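Local coordinates for protein shikimate dehydrogenase (NADP(+)) (Thermotoga maritima, PDB 3U62) that probably catalyses the reversible NADPH-linked reduction of 3-dehydroshikimate to shikimate, a step of chorismate biosynthesis on the way to aromatic amino acids, at residues 93-97 and 227-232; 97-102 and 194-198; 109-115 and 132-138; 222-226 and 248-252. All blocks are in the same frame, centred on the assembly; numbering follows the deposited sequence.

In the fold
Helix 94-101 and helix 222-235 are the two connections between the N-terminal substrate-binding domain and the Rossmann-type NADP domain, and three of the four contacts gather on them. Interaction 1 packs the two helices. Interaction 2, about 13 Å away between centres and sharing G97, attaches helix 94-101 to strand 195-198 of the parallel sheet. Interaction 4, about 11 Å from interaction 1 between centres, packs the C-terminal tail on the first turns of helix 222-235. Interaction 3 pairs two strands of that sheet, about 21 Å from interaction 1 between centres and not touching it. Along the chain, 109-115/132-138 closes before 194-198, while interactions 1 and 4 interleave, so the tail packs on the same linking helix.

Interaction 1: 93-97 and 227-232; sequences TDWVG and YQAMEN
Two helices meet here: the start of helix 94-101, preceded by T93, and the middle of helix 222-235. Residues 94-97 and 227-232 are helical, and T93 (-106/-7) leads into the first turn, where G97 N donates to T93 O at 2.9 Å. The backbones are closest at G97 and Q228, 4.4 Å CA to CA. This leaves little room for a side chain at G97: a CB would lie 3.4 Å from Q228 CB and be crowded by D94 O.

The polar part is a relay. T93, chi1 p, donates OG1 to N232 OD1 at 2.7 Å; N232, chi1 m, in turn donates ND2 to Q228 OE1 one turn back at 3.0 Å. Packing contacts flank it: T93 CG2 meets E231 CG at 3.6 Å, T93 O meets Q228 CB at 3.4 Å, V96 CG1 reaches E231 OE1 at 3.4 Å, and G97 CA rests 3.8 Å from Y227 CB.

D94 points its CA-to-CB bond away from 227-232, though its OD1 comes within 4.3 Å of Q228 CG. D94 and N83 are predicted to bind shikimate, beside K63, the predicted proton acceptor, so this helix pair probably borders the active site. T93 N hydrogen-bonds to N83 OD1 and N232 ND2 also to Y19 OH. Helices 15-26 and 241-248 cover the flank of 227-232 around A229, and C84 of strand 84-86 touches T93 and N232.

Interaction 2: 97-102 and 194-198; sequences GVVKSL and SLVYD
The C-terminal part (97-101) of helix 94-101 runs over strand 195-198 with an axis separation of 11.8 Å and an angle of 143° between their N-to-C directions, so the two are roughly antiparallel. This places a helix connecting the two domains against the parallel sheet of the Rossmann-type NADP domain. Backbone of 97-101 is helical (S101 N to G97 O, 3.0 Å); L102 is the first residue to leave helical angles, at -103/16. Residues 195-198 are extended, near -120 to -140/125. The closest CA pair, L102 and Y197, is still 9.7 Å apart, so side chains bridge the gap.

L195 and Y197, both with chi1 t, point toward the helix from one side of the strand. Y197 does most of the spanning. Its phenol reaches the helix backbone, with OH 3.9 Å from V98 CA, while M224 of helix 222-235 lies alongside and the ring stacks on F171 of strand 169-172. L102 (m, t) packs beside the two strand residues: its CD2 touches both L195 CD2 and Y197 CD1 at 4.0 Å, and I219 and F171 close the same pocket. S101 takes chi1 p, which turns its hydroxyl back onto its own helix. There S101 OG donates to V98 O at 2.7 Å, and Y197 OH lies 2.7 Å from S101 OG, within hydrogen-bonding distance, with the serine oxygen near the plane of the tyrosine ring at its edge.

Interaction 3: 109-115 and 132-138; sequences EPVVVVG and VKDIWVV
This is a parallel strand pairing in the sheet of the NADP domain, buried along the strands, between 111-114 and 135-139 of its six. V111, V112, V113 and V114 stand opposite I135, W136, V137 and V138, with CA-CA distances of 4.7-4.9 Å; the axes are 4.6 Å apart and twisted by 26°. Hydrogen bonds zigzag across: V111 N to D134 O 2.9 Å, then W136 N to V111 O, V113 N to W136 O, V138 N to V113 O and G115 N to V138 O, each 2.8 Å. With helix 118-129 the strands form a right-handed beta-alpha-beta crossover, the opening unit of a Rossmann fold. V111, V113, I135 and V137 face that helix; V112, V114 and V138 face L160 of helix 160-165. G115, at 107/161, has backbone angles that by themselves call for glycine; it starts the GxGxxA pattern and a predicted NADP(+) site. At the other end, E109 (m, t) uses OE2 to accept K133 N at 3.0 Å and D134 N at 2.8 Å. P110 follows a cis peptide bond, and its CB lies 3.6 Å from the centroid of the six-membered ring of W136 (chi1 m), a CH-pi contact over the ring face.

Interaction 4: 222-226 and 248-252; sequences NLMFY and FGEVL
The chain leaving helix 241-248 folds through a 3-10 turn, 249-251, across the first turns of helix 222-235; nearest CA pairs are Y226-F248 (6.5 Å) and N222-V251 (6.0 Å). F248 (chi1 m) comes first: F225 CE2 lies at the edge of the F248 ring, 4.0 Å from F248 CE2, and F248 O lies 3.4 Å from Y226 CD1. G249 N sits at the edge of the Y226 ring, 3.7 Å from CE1. V251 points toward 222-226, its CG2 4.1 Å from Y226 CB and CG1 4.2 Å from F225 CE2, with L18 nearby; the predicted shikimate residues Y201 and S15 adjoin V251 and F225. V251 O accepts N222 ND2 (chi1 p) at 3.1 Å. L252 (m, t) ends the contact: CD1 lies over the Y226 face, 3.8 Å from its centroid, a CH-pi contact, and CD2 touches L223 CD2 at 3.7 Å. The contact is mainly apolar and aromatic, with one hydrogen bond across the segments, so the tail is held chiefly by hydrophobic burial.

Interaction 1: 93-97 and 227-232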
loop_
_atom_site.group_PDB
_atom_site.type_symbol
_atom_site.label_atom_id
_atom_site.label_comp_id
_atom_site.label_asym_id
_atom_site.label_seq_id
_atom_site.Cartn_x
_atom_site.Cartn_y
_atom_site.Cartn_z
ATOM N N THR A 93 -5.776 4.992 3.912
ATOM C CA THR A 93 -5.901 5.564 2.575
ATOM C C THR A 93 -5.304 4.640 1.514
ATOM O O THR A 93 -5.436 4.903 0.316
ATOM C CB THR A 93 -5.245 6.957 2.485
ATOM O OG1 THR A 93 -3.841 6.848 2.747
ATOM C CG2 THR A 93 -5.869 7.906 3.496
ATOM N N ASP A 94 -4.652 3.566 1.960
ATOM C CA ASP A 94 -4.085 2.567 1.053
ATOM C C ASP A 94 -5.151 1.916 0.176
ATOM O O ASP A 94 -4.957 1.784 -1.034
ATOM C CB ASP A 94 -3.311 1.487 1.821
ATOM C CG ASP A 94 -1.881 1.895 2.141
ATOM O OD1 ASP A 94 -1.338 2.808 1.480
ATOM O OD2 ASP A 94 -1.289 1.286 3.062
ATOM N N TRP A 95 -6.273 1.516 0.780
ATOM C CA TRP A 95 -7.356 0.877 0.027
ATOM C C TRP A 95 -7.987 1.825 -0.990
ATOM O O TRP A 95 -8.381 1.400 -2.079
ATOM C CB TRP A 95 -8.418 0.257 0.949
ATOM C CG TRP A 95 -9.344 1.225 1.639
ATOM C CD1 TRP A 95 -9.175 1.775 2.875
ATOM C CD2 TRP A 95 -10.595 1.729 1.146
ATOM N NE1 TRP A 95 -10.232 2.595 3.183
ATOM C CE2 TRP A 95 -11.119 2.588 2.139
ATOM C CE3 TRP A 95 -11.321 1.546 -0.042
ATOM C CZ2 TRP A 95 -12.332 3.263 1.984
ATOM C CZ3 TRP A 95 -12.530 2.220 -0.195
ATOM C CH2 TRP A 95 -13.021 3.067 0.815
ATOM N N VAL A 96 -8.077 3.103 -0.623
ATOM C CA VAL A 96 -8.533 4.156 -1.532
ATOM C C VAL A 96 -7.568 4.265 -2.713
ATOM O O VAL A 96 -7.998 4.380 -3.864
ATOM C CB VAL A 96 -8.664 5.523 -0.807
ATOM C CG1 VAL A 96 -8.883 6.664 -1.800
ATOM C CG2 VAL A 96 -9.798 5.484 0.213
ATOM N N GLY A 97 -6.269 4.217 -2.415
ATOM C CA GLY A 97 -5.229 4.211 -3.440
ATOM C C GLY A 97 -5.394 3.073 -4.431
ATOM O O GLY A 97 -5.217 3.265 -5.635
ATOM N N TYR A 227 -2.704 8.196 -5.412
ATOM C CA TYR A 227 -4.063 8.359 -4.906
ATOM C C TYR A 227 -4.184 8.294 -3.383
ATOM O O TYR A 227 -5.074 8.933 -2.816
ATOM C CB TYR A 227 -5.023 7.383 -5.584
ATOM C CG TYR A 227 -5.332 7.738 -7.023
ATOM C CD1 TYR A 227 -4.963 6.890 -8.066
ATOM C CD2 TYR A 227 -5.996 8.924 -7.344
ATOM C CE1 TYR A 227 -5.246 7.207 -9.390
ATOM C CE2 TYR A 227 -6.284 9.255 -8.663
ATOM C CZ TYR A 227 -5.909 8.390 -9.680
ATOM O OH TYR A 227 -6.190 8.715 -10.986
ATOM N N GLN A 228 -3.308 7.539 -2.720
ATOM C CA GLN A 228 -3.285 7.558 -1.252
ATOM C C GLN A 228 -2.794 8.911 -0.736
ATOM O O GLN A 228 -3.303 9.415 0.265
ATOM C CB GLN A 228 -2.511 6.373 -0.640
ATOM C CG GLN A 228 -1.002 6.330 -0.890
ATOM C CD GLN A 228 -0.189 7.130 0.121
ATOM O OE1 GLN A 228 -0.484 7.140 1.317
ATOM N NE2 GLN A 228 0.854 7.799 -0.365
ATOM N N ALA A 229 -1.819 9.492 -1.437
ATOM C CA ALA A 229 -1.305 10.824 -1.109
ATOM C C ALA A 229 -2.393 11.885 -1.249
ATOM O O ALA A 229 -2.502 12.779 -0.409
ATOM C CB ALA A 229 -0.111 11.165 -1.987
ATOM N N MET A 230 -3.186 11.773 -2.314
ATOM C CA MET A 230 -4.333 12.648 -2.540
ATOM C C MET A 230 -5.309 12.579 -1.367
ATOM O O MET A 230 -5.745 13.613 -0.853
ATOM C CB MET A 230 -5.040 12.265 -3.843
ATOM C CG MET A 230 -6.305 13.065 -4.144
ATOM S SD MET A 230 -7.189 12.472 -5.599
ATOM C CE MET A 230 -6.068 12.961 -6.910
ATOM N N GLU A 231 -5.638 11.358 -0.947
ATOM C CA GLU A 231 -6.561 11.137 0.163
ATOM C C GLU A 231 -5.994 11.656 1.489
ATOM O O GLU A 231 -6.731 12.235 2.290
ATOM C CB GLU A 231 -6.932 9.654 0.270
ATOM C CG GLU A 231 -8.160 9.358 1.137
ATOM C CD GLU A 231 -9.484 9.734 0.483
ATOM O OE1 GLU A 231 -9.522 9.892 -0.771
ATOM O OE2 GLU A 231 -10.490 9.877 1.235
ATOM N N ASN A 232 -4.694 11.445 1.707
ATOM C CA ASN A 232 -4.000 11.973 2.886
ATOM C C ASN A 232 -4.175 13.478 3.013
ATOM O O ASN A 232 -4.516 13.987 4.084
ATOM C CB ASN A 232 -2.498 11.669 2.828
ATOM C CG ASN A 232 -2.183 10.188 2.909
ATOM O OD1 ASN A 232 -2.999 9.382 3.357
ATOM N ND2 ASN A 232 -0.982 9.823 2.478
#

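Interaction 2: 97-102 and 194-198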
loop_
_atom_site.group_PDB
_atom_site.type_symbol
_atom_site.label_atom_id
_atom_site.label_comp_id
_atom_site.label_asym_id
_atom_site.label_seq_id
_atom_site.Cartn_x
_atom_site.Cartn_y
_atom_site.Cartn_z
ATOM N N GLY A 97 -6.269 4.217 -2.415
ATOM C CA GLY A 97 -5.229 4.211 -3.440
ATOM C C GLY A 97 -5.394 3.073 -4.431
ATOM O O GLY A 97 -5.217 3.265 -5.635
ATOM N N VAL A 98 -5.745 1.892 -3.921
ATOM C CA VAL A 98 -5.944 0.705 -4.758
ATOM C C VAL A 98 -7.181 0.843 -5.654
ATOM O O VAL A 98 -7.098 0.621 -6.866
ATOM C CB VAL A 98 -6.018 -0.602 -3.920
ATOM C CG1 VAL A 98 -6.247 -1.816 -4.816
ATOM C CG2 VAL A 98 -4.745 -0.794 -3.107
ATOM N N VAL A 99 -8.317 1.212 -5.060
ATOM C CA VAL A 99 -9.561 1.407 -5.810
ATOM C C VAL A 99 -9.364 2.415 -6.943
ATOM O O VAL A 99 -9.701 2.131 -8.096
ATOM C CB VAL A 99 -10.739 1.844 -4.895
ATOM C CG1 VAL A 99 -11.957 2.259 -5.717
ATOM C CG2 VAL A 99 -11.114 0.730 -3.931
ATOM N N LYS A 100 -8.803 3.575 -6.611
ATOM C CA LYS A 100 -8.612 4.639 -7.592
ATOM C C LYS A 100 -7.574 4.293 -8.662
ATOM O O LYS A 100 -7.700 4.738 -9.809
ATOM C CB LYS A 100 -8.293 5.969 -6.905
ATOM C CG LYS A 100 -9.484 6.562 -6.153
ATOM C CD LYS A 100 -9.323 8.052 -5.860
ATOM C CE LYS A 100 -9.489 8.904 -7.118
ATOM N NZ LYS A 100 -10.818 8.524 -7.883
ATOM N N SER A 101 -6.564 3.502 -8.297
ATOM C CA SER A 101 -5.548 3.049 -9.255
ATOM C C SER A 101 -6.138 2.122 -10.320
ATOM O O SER A 101 -5.594 2.002 -11.419
ATOM C CB SER A 101 -4.390 2.343 -8.540
ATOM O OG SER A 101 -4.774 1.063 -8.070
ATOM N N LEU A 102 -7.250 1.476 -9.979
ATOM C CA LEU A 102 -7.907 0.524 -10.870
ATOM C C LEU A 102 -9.143 1.102 -11.555
ATOM O O LEU A 102 -9.968 0.349 -12.086
ATOM C CB LEU A 102 -8.267 -0.758 -10.109
ATOM C CG LEU A 102 -7.102 -1.638 -9.641
ATOM C CD1 LEU A 102 -7.554 -2.588 -8.542
ATOM C CD2 LEU A 102 -6.478 -2.410 -10.804
ATOM N N SER A 194 -4.662 -11.457 -16.665
ATOM C CA SER A 194 -5.089 -10.207 -17.288
ATOM C C SER A 194 -4.584 -8.989 -16.515
ATOM O O SER A 194 -4.538 -7.882 -17.057
ATOM C CB SER A 194 -6.613 -10.160 -17.433
ATOM O OG SER A 194 -7.254 -10.266 -16.164
ATOM N N LEU A 195 -4.209 -9.199 -15.255
ATOM C CA LEU A 195 -3.673 -8.131 -14.415
ATOM C C LEU A 195 -2.525 -8.611 -13.535
ATOM O O LEU A 195 -2.650 -9.607 -12.819
ATOM C CB LEU A 195 -4.779 -7.514 -13.545
ATOM C CG LEU A 195 -4.389 -6.500 -12.456
ATOM C CD1 LEU A 195 -3.873 -5.193 -13.048
ATOM C CD2 LEU A 195 -5.562 -6.237 -11.525
ATOM N N VAL A 196 -1.404 -7.899 -13.612
ATOM C CA VAL A 196 -0.314 -8.046 -12.653
ATOM C C VAL A 196 -0.137 -6.701 -11.955
ATOM O O VAL A 196 0.150 -5.684 -12.595
ATOM C CB VAL A 196 1.005 -8.509 -13.323
ATOM C CG1 VAL A 196 2.181 -8.403 -12.352
ATOM C CG2 VAL A 196 0.872 -9.938 -13.841
ATOM N N TYR A 197 -0.329 -6.710 -10.641
ATOM C CA TYR A 197 -0.322 -5.499 -9.836
ATOM C C TYR A 197 0.726 -5.648 -8.743
ATOM O O TYR A 197 0.733 -6.639 -8.010
ATOM C CB TYR A 197 -1.714 -5.292 -9.230
ATOM C CG TYR A 197 -1.984 -3.935 -8.606
ATOM C CD1 TYR A 197 -2.876 -3.041 -9.202
ATOM C CD2 TYR A 197 -1.385 -3.560 -7.403
ATOM C CE1 TYR A 197 -3.146 -1.801 -8.628
ATOM C CE2 TYR A 197 -1.645 -2.323 -6.822
ATOM C CZ TYR A 197 -2.526 -1.450 -7.439
ATOM O OH TYR A 197 -2.783 -0.227 -6.865
ATOM N N ASP A 198 1.617 -4.669 -8.644
ATOM C CA ASP A 198 2.654 -4.677 -7.622
ATOM C C ASP A 198 2.570 -3.381 -6.831
ATOM O O ASP A 198 2.582 -2.295 -7.412
ATOM C CB ASP A 198 4.035 -4.827 -8.271
ATOM C CG ASP A 198 5.079 -5.398 -7.322
ATOM O OD1 ASP A 198 5.027 -5.107 -6.107
ATOM O OD2 ASP A 198 5.967 -6.139 -7.798
#

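Interaction 3: 109-115 and 132-138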
loop_
_atom_site.group_PDB
_atom_site.type_symbol
_atom_site.label_atom_id
_atom_site.label_comp_id
_atom_site.label_asym_id
_atom_site.label_seq_id
_atom_site.Cartn_x
_atom_site.Cartn_y
_atom_site.Cartn_z
ATOM N N GLU A 109 -11.392 -12.392 -12.140
ATOM C CA GLU A 109 -11.242 -13.346 -11.044
ATOM C C GLU A 109 -10.980 -14.756 -11.564
ATOM O O GLU A 109 -11.333 -15.064 -12.705
ATOM C CB GLU A 109 -12.502 -13.354 -10.183
ATOM C CG GLU A 109 -12.803 -12.033 -9.510
ATOM C CD GLU A 109 -14.150 -12.031 -8.821
ATOM O OE1 GLU A 109 -14.915 -11.064 -9.023
ATOM O OE2 GLU A 109 -14.452 -12.991 -8.079
ATOM N N PRO A 110 -10.373 -15.630 -10.732
ATOM C CA PRO A 110 -9.916 -15.427 -9.349
ATOM C C PRO A 110 -8.752 -14.451 -9.223
ATOM O O PRO A 110 -7.981 -14.267 -10.169
ATOM C CB PRO A 110 -9.462 -16.827 -8.923
ATOM C CG PRO A 110 -10.181 -17.753 -9.842
ATOM C CD PRO A 110 -10.209 -17.035 -11.143
ATOM N N VAL A 111 -8.640 -13.840 -8.047
ATOM C CA VAL A 111 -7.575 -12.890 -7.752
ATOM C C VAL A 111 -6.652 -13.466 -6.682
ATOM O O VAL A 111 -7.113 -13.891 -5.619
ATOM C CB VAL A 111 -8.148 -11.535 -7.266
ATOM C CG1 VAL A 111 -7.028 -10.545 -6.988
ATOM C CG2 VAL A 111 -9.117 -10.960 -8.292
ATOM N N VAL A 112 -5.354 -13.484 -6.972
ATOM C CA VAL A 112 -4.347 -13.902 -5.998
ATOM C C VAL A 112 -3.709 -12.664 -5.364
ATOM O O VAL A 112 -3.276 -11.745 -6.066
ATOM C CB VAL A 112 -3.253 -14.804 -6.637
ATOM C CG1 VAL A 112 -2.147 -15.120 -5.636
ATOM C CG2 VAL A 112 -3.865 -16.098 -7.148
ATOM N N VAL A 113 -3.672 -12.651 -4.035
ATOM C CA VAL A 113 -3.018 -11.593 -3.274
ATOM C C VAL A 113 -1.833 -12.202 -2.527
ATOM O O VAL A 113 -2.010 -13.093 -1.693
ATOM C CB VAL A 113 -3.997 -10.921 -2.274
ATOM C CG1 VAL A 113 -3.283 -9.864 -1.438
ATOM C CG2 VAL A 113 -5.182 -10.304 -3.009
ATOM N N VAL A 114 -0.627 -11.734 -2.841
ATOM C CA VAL A 114 0.586 -12.227 -2.186
ATOM C C VAL A 114 0.890 -11.372 -0.961
ATOM O O VAL A 114 1.071 -10.157 -1.069
ATOM C CB VAL A 114 1.808 -12.251 -3.140
ATOM C CG1 VAL A 114 2.997 -12.943 -2.480
ATOM C CG2 VAL A 114 1.458 -12.943 -4.446
ATOM N N GLY A 115 0.940 -12.022 0.199
ATOM C CA GLY A 115 1.144 -11.337 1.471
ATOM C C GLY A 115 -0.126 -11.277 2.298
ATOM O O GLY A 115 -1.229 -11.445 1.771
ATOM N N VAL A 132 -15.346 -7.914 -5.995
ATOM C CA VAL A 132 -14.566 -9.125 -6.242
ATOM C C VAL A 132 -14.920 -10.165 -5.180
ATOM O O VAL A 132 -14.991 -9.848 -3.989
ATOM C CB VAL A 132 -13.044 -8.834 -6.243
ATOM C CG1 VAL A 132 -12.232 -10.113 -6.393
ATOM C CG2 VAL A 132 -12.686 -7.852 -7.355
ATOM N N LYS A 133 -15.145 -11.402 -5.618
ATOM C CA LYS A 133 -15.595 -12.468 -4.724
ATOM C C LYS A 133 -14.527 -13.525 -4.449
ATOM O O LYS A 133 -14.331 -13.934 -3.303
ATOM C CB LYS A 133 -16.848 -13.142 -5.292
ATOM C CG LYS A 133 -18.103 -12.276 -5.278
ATOM C CD LYS A 133 -19.281 -13.000 -5.922
ATOM C CE LYS A 133 -19.811 -14.116 -5.030
ATOM N NZ LYS A 133 -20.569 -15.134 -5.804
ATOM N N ASP A 134 -13.844 -13.962 -5.505
ATOM C CA ASP A 134 -12.911 -15.078 -5.415
ATOM C C ASP A 134 -11.488 -14.575 -5.185
ATOM O O ASP A 134 -10.762 -14.267 -6.136
ATOM C CB ASP A 134 -12.993 -15.926 -6.688
ATOM C CG ASP A 134 -12.656 -17.389 -6.450
ATOM O OD1 ASP A 134 -12.298 -17.760 -5.310
ATOM O OD2 ASP A 134 -12.751 -18.177 -7.414
ATOM N N ILE A 135 -11.103 -14.485 -3.913
ATOM C CA ILE A 135 -9.794 -13.961 -3.530
ATOM C C ILE A 135 -8.975 -15.031 -2.814
ATOM O O ILE A 135 -9.418 -15.608 -1.816
ATOM C CB ILE A 135 -9.912 -12.688 -2.646
ATOM C CG1 ILE A 135 -10.747 -11.615 -3.356
ATOM C CG2 ILE A 135 -8.523 -12.137 -2.299
ATOM C CD1 ILE A 135 -11.294 -10.528 -2.442
ATOM N N TRP A 136 -7.782 -15.290 -3.344
ATOM C CA TRP A 136 -6.871 -16.278 -2.784
ATOM C C TRP A 136 -5.619 -15.591 -2.263
ATOM O O TRP A 136 -4.853 -15.004 -3.031
ATOM C CB TRP A 136 -6.482 -17.323 -3.835
ATOM C CG TRP A 136 -7.636 -18.026 -4.496
ATOM C CD1 TRP A 136 -8.901 -18.189 -3.997
ATOM C CD2 TRP A 136 -7.619 -18.695 -5.764
ATOM N NE1 TRP A 136 -9.673 -18.897 -4.883
ATOM C CE2 TRP A 136 -8.913 -19.224 -5.975
ATOM C CE3 TRP A 136 -6.638 -18.893 -6.746
ATOM C CZ2 TRP A 136 -9.251 -19.941 -7.127
ATOM C CZ3 TRP A 136 -6.976 -19.605 -7.893
ATOM C CH2 TRP A 136 -8.272 -20.121 -8.072
ATOM N N VAL A 137 -5.421 -15.662 -0.953
ATOM C CA VAL A 137 -4.241 -15.090 -0.321
ATOM C C VAL A 137 -3.133 -16.137 -0.267
ATOM O O VAL A 137 -3.360 -17.276 0.143
ATOM C CB VAL A 137 -4.557 -14.555 1.100
ATOM C CG1 VAL A 137 -3.287 -14.104 1.817
ATOM C CG2 VAL A 137 -5.556 -13.412 1.028
ATOM N N VAL A 138 -1.941 -15.744 -0.706
ATOM C CA VAL A 138 -0.756 -16.586 -0.617
ATOM C C VAL A 138 0.268 -15.838 0.227
ATOM O O VAL A 138 0.758 -14.783 -0.179
ATOM C CB VAL A 138 -0.175 -16.905 -2.016
ATOM C CG1 VAL A 138 1.057 -17.787 -1.903
ATOM C CG2 VAL A 138 -1.221 -17.577 -2.889
#

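Interaction 4: 222-226 and 248-252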
loop_
_atom_site.group_PDB
_atom_site.type_symbol
_atom_site.label_atom_id
_atom_site.label_comp_id
_atom_site.label_asym_id
_atom_site.label_seq_id
_atom_site.Cartn_x
_atom_site.Cartn_y
_atom_site.Cartn_z
ATOM N N ASN A 222 2.978 3.075 -8.233
ATOM C CA ASN A 222 2.976 4.531 -8.391
ATOM C C ASN A 222 1.583 5.171 -8.386
ATOM O O ASN A 222 1.407 6.254 -7.820
ATOM C CB ASN A 222 3.780 4.964 -9.624
ATOM C CG ASN A 222 3.238 4.384 -10.918
ATOM O OD1 ASN A 222 2.698 3.277 -10.949
ATOM N ND2 ASN A 222 3.389 5.134 -12.005
ATOM N N LEU A 223 0.606 4.513 -9.012
ATOM C CA LEU A 223 -0.778 5.005 -9.007
ATOM C C LEU A 223 -1.397 4.932 -7.613
ATOM O O LEU A 223 -2.056 5.877 -7.172
ATOM C CB LEU A 223 -1.646 4.234 -10.009
ATOM C CG LEU A 223 -1.661 4.679 -11.477
ATOM C CD1 LEU A 223 -2.331 3.611 -12.333
ATOM C CD2 LEU A 223 -2.370 6.025 -11.650
ATOM N N MET A 224 -1.182 3.807 -6.932
ATOM C CA MET A 224 -1.626 3.618 -5.552
ATOM C C MET A 224 -1.039 4.699 -4.645
ATOM O O MET A 224 -1.753 5.277 -3.823
ATOM C CB MET A 224 -1.233 2.225 -5.052
ATOM C CG MET A 224 -1.664 1.900 -3.628
ATOM S SD MET A 224 -1.019 0.305 -3.092
ATOM C CE MET A 224 -1.520 0.293 -1.371
ATOM N N PHE A 225 0.256 4.968 -4.809
ATOM C CA PHE A 225 0.937 6.012 -4.047
ATOM C C PHE A 225 0.331 7.390 -4.309
ATOM O O PHE A 225 0.082 8.153 -3.375
ATOM C CB PHE A 225 2.441 6.037 -4.352
ATOM C CG PHE A 225 3.166 7.162 -3.671
ATOM C CD1 PHE A 225 3.615 7.024 -2.361
ATOM C CD2 PHE A 225 3.372 8.374 -4.327
ATOM C CE1 PHE A 225 4.272 8.068 -1.718
ATOM C CE2 PHE A 225 4.025 9.425 -3.692
ATOM C CZ PHE A 225 4.477 9.274 -2.385
ATOM N N TYR A 226 0.114 7.695 -5.588
ATOM C CA TYR A 226 -0.479 8.954 -6.031
ATOM C C TYR A 226 -1.829 9.196 -5.364
ATOM O O TYR A 226 -2.063 10.268 -4.800
ATOM C CB TYR A 226 -0.625 8.935 -7.558
ATOM C CG TYR A 226 -1.213 10.178 -8.195
ATOM C CD1 TYR A 226 -0.401 11.259 -8.540
ATOM C CD2 TYR A 226 -2.574 10.256 -8.495
ATOM C CE1 TYR A 226 -0.933 12.397 -9.142
ATOM C CE2 TYR A 226 -3.118 11.389 -9.095
ATOM C CZ TYR A 226 -2.292 12.454 -9.417
ATOM O OH TYR A 226 -2.824 13.576 -10.011
ATOM N N PHE A 248 2.746 15.922 -7.718
ATOM C CA PHE A 248 2.658 14.471 -7.562
ATOM C C PHE A 248 2.487 13.720 -8.883
ATOM O O PHE A 248 2.732 12.516 -8.945
ATOM C CB PHE A 248 1.553 14.088 -6.574
ATOM C CG PHE A 248 1.971 14.177 -5.133
ATOM C CD1 PHE A 248 1.993 15.403 -4.473
ATOM C CD2 PHE A 248 2.344 13.032 -4.432
ATOM C CE1 PHE A 248 2.378 15.490 -3.137
ATOM C CE2 PHE A 248 2.733 13.110 -3.096
ATOM C CZ PHE A 248 2.748 14.341 -2.447
ATOM N N GLY A 249 2.075 14.429 -9.933
ATOM C CA GLY A 249 1.946 13.833 -11.263
ATOM C C GLY A 249 3.257 13.287 -11.810
ATOM O O GLY A 249 3.254 12.481 -12.746
ATOM N N GLU A 250 4.373 13.725 -11.222
ATOM C CA GLU A 250 5.702 13.271 -11.636
ATOM C C GLU A 250 5.947 11.784 -11.346
ATOM O O GLU A 250 6.777 11.154 -12.009
ATOM C CB GLU A 250 6.809 14.150 -11.026
ATOM C CG GLU A 250 7.132 13.878 -9.557
ATOM C CD GLU A 250 8.183 14.825 -8.999
ATOM O OE1 GLU A 250 7.874 16.032 -8.804
ATOM O OE2 GLU A 250 9.320 14.363 -8.742
ATOM N N VAL A 251 5.227 11.226 -10.372
ATOM C CA VAL A 251 5.343 9.796 -10.058
ATOM C C VAL A 251 4.686 8.919 -11.125
ATOM O O VAL A 251 4.918 7.710 -11.170
ATOM C CB VAL A 251 4.780 9.427 -8.649
ATOM C CG1 VAL A 251 5.380 10.320 -7.574
ATOM C CG2 VAL A 251 3.250 9.485 -8.616
ATOM N N LEU A 252 3.877 9.536 -11.983
ATOM C CA LEU A 252 3.097 8.797 -12.968
ATOM C C LEU A 252 3.792 8.646 -14.316
ATOM O O LEU A 252 3.337 7.879 -15.171
ATOM C CB LEU A 252 1.712 9.433 -13.145
ATOM C CG LEU A 252 0.842 9.528 -11.885
ATOM C CD1 LEU A 252 -0.511 10.143 -12.221
ATOM C CD2 LEU A 252 0.663 8.165 -11.214
#